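Local coordinates for uncharacterized protein (Enterococcus faecalis, PDB 3CEX), which is of unknown function but belongs to the DinB superfamily of helical-bundle proteins, many of whose members probably bind a metal ion, at residues Leu47-Ala52 / Glu76-Asp81; Arg53-Gln58 / Ala116-Tyr121. One frame throughout, in Å; residues are numbered along the deposited sequence.

Interaction 1 (Leu47-Ala52 / Glu76-Asp81)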
loop_
_atom_site.group_PDB
_atom_site.type_symbol
_atom_site.label_atom_id
_atom_site.label_comp_id
_atom_site.label_asym_id
_atom_site.label_seq_id
_atom_site.Cartn_x
_atom_site.Cartn_y
_atom_site.Cartn_z
ATOM N N LEU A 47 -13.954 0.565 0.342
ATOM C CA LEU A 47 -12.540 0.166 0.213
ATOM C C LEU A 47 -12.309 -1.308 0.507
ATOM O O LEU A 47 -11.574 -1.985 -0.211
ATOM C CB LEU A 47 -11.657 1.032 1.131
ATOM C CG LEU A 47 -11.550 2.475 0.641
ATOM C CD1 LEU A 47 -11.039 3.419 1.725
ATOM C CD2 LEU A 47 -10.620 2.530 -0.634
HETATM N N MSE A 48 -12.928 -1.808 1.565
HETATM C CA MSE A 48 -12.795 -3.234 1.926
HETATM C C MSE A 48 -13.524 -4.142 0.959
HETATM O O MSE A 48 -13.001 -5.144 0.572
HETATM C CB MSE A 48 -13.341 -3.494 3.324
HETATM C CG MSE A 48 -12.375 -3.257 4.346
HETATM SE SE MSE A 48 -12.896 -3.819 6.133
HETATM C CE MSE A 48 -12.416 -5.671 6.263
ATOM N N TRP A 49 -14.739 -3.783 0.571
ATOM C CA TRP A 49 -15.464 -4.548 -0.445
ATOM C C TRP A 49 -14.679 -4.560 -1.759
ATOM O O TRP A 49 -14.489 -5.612 -2.389
ATOM C CB TRP A 49 -16.834 -3.916 -0.680
ATOM C CG TRP A 49 -17.483 -4.407 -1.915
ATOM C CD1 TRP A 49 -18.173 -5.579 -2.059
ATOM C CD2 TRP A 49 -17.505 -3.770 -3.207
ATOM N NE1 TRP A 49 -18.615 -5.691 -3.329
ATOM C CE2 TRP A 49 -18.224 -4.600 -4.056
ATOM C CE3 TRP A 49 -16.979 -2.568 -3.714
ATOM C CZ2 TRP A 49 -18.467 -4.275 -5.399
ATOM C CZ3 TRP A 49 -17.198 -2.250 -5.007
ATOM C CH2 TRP A 49 -17.932 -3.102 -5.857
ATOM N N HIS A 50 -14.183 -3.384 -2.161
ATOM C CA HIS A 50 -13.452 -3.287 -3.418
ATOM C C HIS A 50 -12.173 -4.108 -3.417
ATOM O O HIS A 50 -11.874 -4.746 -4.398
ATOM C CB HIS A 50 -13.092 -1.854 -3.788
ATOM C CG HIS A 50 -12.019 -1.767 -4.833
ATOM N ND1 HIS A 50 -12.286 -1.876 -6.176
ATOM C CD2 HIS A 50 -10.673 -1.627 -4.726
ATOM C CE1 HIS A 50 -11.156 -1.784 -6.857
ATOM N NE2 HIS A 50 -10.159 -1.645 -6.003
ATOM N N THR A 51 -11.425 -4.071 -2.314
ATOM C CA THR A 51 -10.204 -4.860 -2.184
ATOM C C THR A 51 -10.526 -6.352 -2.263
ATOM O O THR A 51 -9.862 -7.071 -2.992
ATOM C CB THR A 51 -9.452 -4.493 -0.902
ATOM O OG1 THR A 51 -9.091 -3.098 -1.001
ATOM C CG2 THR A 51 -8.160 -5.374 -0.688
ATOM N N ALA A 52 -11.528 -6.817 -1.517
ATOM C CA ALA A 52 -11.937 -8.222 -1.576
ATOM C C ALA A 52 -12.399 -8.559 -2.995
ATOM O O ALA A 52 -12.043 -9.611 -3.530
ATOM C CB ALA A 52 -13.027 -8.511 -0.570
ATOM N N GLU A 76 -25.456 -12.105 -2.859
ATOM C CA GLU A 76 -26.749 -12.162 -2.131
ATOM C C GLU A 76 -26.671 -11.675 -0.681
ATOM O O GLU A 76 -27.623 -11.126 -0.167
ATOM C CB GLU A 76 -27.310 -13.581 -2.134
ATOM C CG GLU A 76 -27.742 -14.081 -3.517
ATOM C CD GLU A 76 -26.662 -14.867 -4.238
ATOM O OE1 GLU A 76 -25.465 -14.666 -3.947
ATOM O OE2 GLU A 76 -27.006 -15.687 -5.113
ATOM N N LYS A 77 -25.529 -11.857 -0.029
ATOM C CA LYS A 77 -25.326 -11.371 1.347
ATOM C C LYS A 77 -25.192 -9.868 1.403
ATOM O O LYS A 77 -25.674 -9.227 2.336
ATOM C CB LYS A 77 -24.059 -11.968 1.949
ATOM C CG LYS A 77 -23.995 -13.491 1.962
ATOM C CD LYS A 77 -25.168 -14.096 2.635
ATOM C CE LYS A 77 -25.242 -13.767 4.098
ATOM N NZ LYS A 77 -26.306 -14.649 4.683
ATOM N N PHE A 78 -24.500 -9.315 0.401
ATOM C CA PHE A 78 -24.273 -7.893 0.303
ATOM C C PHE A 78 -25.555 -7.189 -0.153
ATOM O O PHE A 78 -25.864 -6.098 0.328
ATOM C CB PHE A 78 -23.097 -7.602 -0.643
ATOM C CG PHE A 78 -21.756 -7.652 0.028
ATOM C CD1 PHE A 78 -21.070 -8.841 0.168
ATOM C CD2 PHE A 78 -21.175 -6.492 0.509
ATOM C CE1 PHE A 78 -19.820 -8.863 0.775
ATOM C CE2 PHE A 78 -19.950 -6.523 1.130
ATOM C CZ PHE A 78 -19.268 -7.701 1.254
ATOM N N ALA A 79 -26.274 -7.809 -1.086
ATOM C CA ALA A 79 -27.501 -7.247 -1.696
ATOM C C ALA A 79 -27.353 -5.784 -2.118
ATOM O O ALA A 79 -28.191 -4.932 -1.800
ATOM C CB ALA A 79 -28.729 -7.448 -0.782
ATOM N N LEU A 80 -26.288 -5.508 -2.858
ATOM C CA LEU A 80 -25.994 -4.147 -3.313
ATOM C C LEU A 80 -27.030 -3.666 -4.331
ATOM O O LEU A 80 -27.498 -4.446 -5.148
ATOM C CB LEU A 80 -24.588 -4.078 -3.917
ATOM C CG LEU A 80 -23.372 -4.367 -3.023
ATOM C CD1 LEU A 80 -22.084 -4.095 -3.794
ATOM C CD2 LEU A 80 -23.440 -3.547 -1.764
ATOM N N ASP A 81 -27.389 -2.384 -4.271
ATOM C CA ASP A 81 -28.232 -1.791 -5.320
ATOM C C ASP A 81 -27.371 -1.414 -6.530
ATOM O O ASP A 81 -27.422 -0.302 -7.032
ATOM C CB ASP A 81 -29.016 -0.591 -4.777
ATOM C CG ASP A 81 -30.234 -0.209 -5.655
ATOM O OD1 ASP A 81 -30.709 -1.000 -6.561
ATOM O OD2 ASP A 81 -30.735 0.920 -5.393
#

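Interaction 2 (Arg53-Gln58 / Ala116-Tyr121)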
loop_
_atom_site.group_PDB
_atom_site.type_symbol
_atom_site.label_atom_id
_atom_site.label_comp_id
_atom_site.label_asym_id
_atom_site.label_seq_id
_atom_site.Cartn_x
_atom_site.Cartn_y
_atom_site.Cartn_z
ATOM N N ARG A 53 -13.163 -7.668 -3.603
ATOM C CA ARG A 53 -13.710 -7.898 -4.935
ATOM C C ARG A 53 -12.616 -7.973 -6.011
ATOM O O ARG A 53 -12.674 -8.824 -6.913
ATOM C CB ARG A 53 -14.762 -6.813 -5.239
ATOM C CG ARG A 53 -15.611 -6.989 -6.451
ATOM C CD ARG A 53 -16.757 -7.943 -6.256
ATOM N NE ARG A 53 -17.748 -7.655 -7.296
ATOM C CZ ARG A 53 -17.868 -8.286 -8.465
ATOM N NH1 ARG A 53 -17.088 -9.311 -8.784
ATOM N NH2 ARG A 53 -18.803 -7.897 -9.322
ATOM N N GLU A 54 -11.605 -7.114 -5.911
ATOM C CA GLU A 54 -10.575 -7.088 -6.916
ATOM C C GLU A 54 -9.606 -8.290 -6.817
ATOM O O GLU A 54 -9.168 -8.800 -7.846
ATOM C CB GLU A 54 -9.815 -5.754 -6.844
ATOM C CG GLU A 54 -8.793 -5.577 -7.910
ATOM C CD GLU A 54 -9.361 -5.204 -9.275
ATOM O OE1 GLU A 54 -10.550 -5.462 -9.572
ATOM O OE2 GLU A 54 -8.588 -4.644 -10.072
ATOM N N LEU A 55 -9.221 -8.680 -5.599
ATOM C CA LEU A 55 -8.483 -9.947 -5.389
ATOM C C LEU A 55 -9.262 -11.144 -5.945
ATOM O O LEU A 55 -8.725 -11.992 -6.680
ATOM C CB LEU A 55 -8.193 -10.162 -3.899
ATOM C CG LEU A 55 -7.226 -9.159 -3.210
ATOM C CD1 LEU A 55 -7.167 -9.367 -1.688
ATOM C CD2 LEU A 55 -5.822 -9.252 -3.834
ATOM N N ASP A 56 -10.517 -11.255 -5.526
ATOM C CA ASP A 56 -11.416 -12.284 -6.020
ATOM C C ASP A 56 -11.438 -12.322 -7.567
ATOM O O ASP A 56 -11.013 -13.300 -8.182
ATOM C CB ASP A 56 -12.832 -12.027 -5.449
ATOM C CG ASP A 56 -13.837 -13.121 -5.790
ATOM O OD1 ASP A 56 -13.438 -14.236 -6.206
ATOM O OD2 ASP A 56 -15.052 -12.858 -5.590
ATOM N N LEU A 57 -11.903 -11.250 -8.186
ATOM C CA LEU A 57 -12.008 -11.212 -9.655
ATOM C C LEU A 57 -10.691 -11.492 -10.387
ATOM O O LEU A 57 -10.657 -12.244 -11.356
ATOM C CB LEU A 57 -12.563 -9.873 -10.123
ATOM C CG LEU A 57 -14.074 -9.711 -9.934
ATOM C CD1 LEU A 57 -14.469 -8.298 -10.377
ATOM C CD2 LEU A 57 -14.860 -10.773 -10.689
ATOM N N GLN A 58 -9.606 -10.888 -9.936
ATOM C CA GLN A 58 -8.341 -11.053 -10.660
ATOM C C GLN A 58 -7.729 -12.444 -10.509
ATOM O O GLN A 58 -7.226 -13.014 -11.493
ATOM C CB GLN A 58 -7.316 -10.025 -10.223
ATOM C CG GLN A 58 -7.677 -8.572 -10.555
ATOM C CD GLN A 58 -7.673 -8.234 -12.027
ATOM O OE1 GLN A 58 -7.635 -9.111 -12.911
ATOM N NE2 GLN A 58 -7.746 -6.944 -12.305
ATOM N N ALA A 116 -7.621 -15.569 1.364
ATOM C CA ALA A 116 -7.327 -17.008 1.351
ATOM C C ALA A 116 -7.123 -17.538 -0.063
ATOM O O ALA A 116 -6.181 -18.278 -0.324
ATOM C CB ALA A 116 -8.441 -17.818 2.032
ATOM N N LEU A 117 -8.046 -17.193 -0.944
ATOM C CA LEU A 117 -7.975 -17.554 -2.352
ATOM C C LEU A 117 -6.652 -17.085 -2.976
ATOM O O LEU A 117 -5.971 -17.843 -3.692
ATOM C CB LEU A 117 -9.152 -16.915 -3.109
ATOM C CG LEU A 117 -9.232 -17.195 -4.620
ATOM C CD1 LEU A 117 -9.705 -18.649 -4.915
ATOM C CD2 LEU A 117 -10.140 -16.140 -5.320
ATOM N N THR A 118 -6.304 -15.832 -2.701
ATOM C CA THR A 118 -5.092 -15.211 -3.249
ATOM C C THR A 118 -3.878 -15.995 -2.759
ATOM O O THR A 118 -3.029 -16.391 -3.546
ATOM C CB THR A 118 -5.011 -13.721 -2.876
ATOM O OG1 THR A 118 -6.195 -13.057 -3.347
ATOM C CG2 THR A 118 -3.766 -13.049 -3.489
ATOM N N LYS A 119 -3.829 -16.263 -1.463
ATOM C CA LYS A 119 -2.671 -16.954 -0.883
ATOM C C LYS A 119 -2.534 -18.380 -1.392
ATOM O O LYS A 119 -1.416 -18.876 -1.552
ATOM C CB LYS A 119 -2.755 -16.952 0.638
ATOM C CG LYS A 119 -2.564 -15.571 1.249
ATOM C CD LYS A 119 -2.914 -15.568 2.758
ATOM C CE LYS A 119 -1.716 -15.680 3.597
ATOM N NZ LYS A 119 -2.051 -15.768 5.069
ATOM N N SER A 120 -3.668 -19.044 -1.611
ATOM C CA SER A 120 -3.703 -20.354 -2.217
ATOM C C SER A 120 -3.134 -20.314 -3.626
ATOM O O SER A 120 -2.331 -21.151 -3.971
ATOM C CB SER A 120 -5.130 -20.894 -2.275
ATOM O OG SER A 120 -5.161 -22.149 -2.946
ATOM N N TYR A 121 -3.525 -19.322 -4.413
ATOM C CA TYR A 121 -3.012 -19.208 -5.770
ATOM C C TYR A 121 -1.499 -18.981 -5.728
ATOM O O TYR A 121 -0.744 -19.658 -6.445
ATOM C CB TYR A 121 -3.721 -18.091 -6.562
ATOM C CG TYR A 121 -3.312 -18.057 -8.026
ATOM C CD1 TYR A 121 -3.927 -18.879 -8.960
ATOM C CD2 TYR A 121 -2.308 -17.222 -8.469
ATOM C CE1 TYR A 121 -3.537 -18.867 -10.300
ATOM C CE2 TYR A 121 -1.912 -17.207 -9.811
ATOM C CZ TYR A 121 -2.530 -18.029 -10.704
ATOM O OH TYR A 121 -2.115 -18.019 -12.002
#

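Interaction 1 (Leu47-Ala52 / Glu76-Asp81)
W49 and F78 bring the two segments together with their CA atoms 9.5 Å apart, a separation at which the backbones stay clear of each other and side chains alone make the contact. In the DinB-like bundle, 47-52 is a turn of the long helix 44-62, whereas 76-81 holds the end of the short helix 74-78 and the chain leaving it; A79, with positive phi, is the first residue to leave the helix. The indole of W49 touches both F78 and L80, which approach from the same side of its plane. Its CG stands anti to the backbone N (chi1 165°), which sends the ring outward from helix 44-62. CD1 of W49 then sits over one face of the F78 ring, displaced toward the rim, with CE2 of F78 as its nearest atom at 3.8 Å. The W49 five-membered ring and the F78 ring have centroids 5.2 Å apart and planes inclined by 59°, so the pair is oblique, neither a parallel stack nor an edge-to-face one. No hydrogen bond spans the segments; the contact is apolar packing over a modest 131 Å². W69, H91 and W46 also meet the W49 ring, and W69 and L106 touch F78, placing the contact within a larger aromatic cluster beside the bundle. On the helix itself, T51 N and T51 OG1 approach the carbonyl oxygen of L47 from opposite faces of its plane; the hydroxyl bond, OG1 to O, is 2.8 Å. One branch of L80 completes the contact: its CD1 methyl lies 3.6 Å above the W49 ring plane, set toward the rim, at 3.8 Å from NE1 and 3.9 Å from CE2 of W49.

Interaction 2 (Arg53-Gln58 / Ala116-Tyr121)
L55 meets T118, and D56 meets L117, where helix 44-62 packs against helix 104-124 in the helical bundle of this DinB-like protein. The helices come close here: CA of L55 is 6.6 Å from CA of T118, and CA of D56 is 7.3 Å from CA of L117. By kind, the first group is van der Waals packing. L55 and T118 cross at about a right angle, and the T118 hydroxyl rests against the aliphatic flank of L55, with OG1 3.6 Å from CB and 3.9 Å from CD2 of L55. That oxygen is not left without a polar partner, because it hydrogen-bonds to the carbonyl oxygen of S114, one turn earlier on its own helix. Having OG1 beside the backbone N (chi1 -57°) allows the same atom to serve both the intrahelical bond and the packing.

The second group is polar and centres on D56, whose strongest partners lie beyond the two segments. Its carboxylate is gripped by Y110 OH and W69 N at OD2 and by L68 N at OD1, three bonds that would hold the group in place and may stabilise its negative charge. They tie helix 44-62 to helix 104-124 and to the start of helix 68-71. Across the contact itself no hydrogen bond forms, and only 157 Å² is buried. The remaining van der Waals contact is made by L117, whose CD2 methyl lies 3.9 Å from OD1 and 4.1 Å from CA of D56.

From the N terminus, the chain passes through helices 8-25 and 30-33 before helix 44-62, which supplies first 47-52 and then, without a break, 53-58. It next runs through helix 68-71 to helix 74-78, where interaction 1 closes a loop across 23 intervening residues, 16 of them helical. Continuing to helix 104-124, it closes the longer loop of interaction 2 across 57 residues. Because the segments alternate in sequence, the two loops cross rather than nest. The centres of interactions 1 and 2 lie about 15 Å apart. Helix 44-62 is common to both: its earlier part is tied to the end of helix 74-78 and the loop that follows, its later part to helix 104-124.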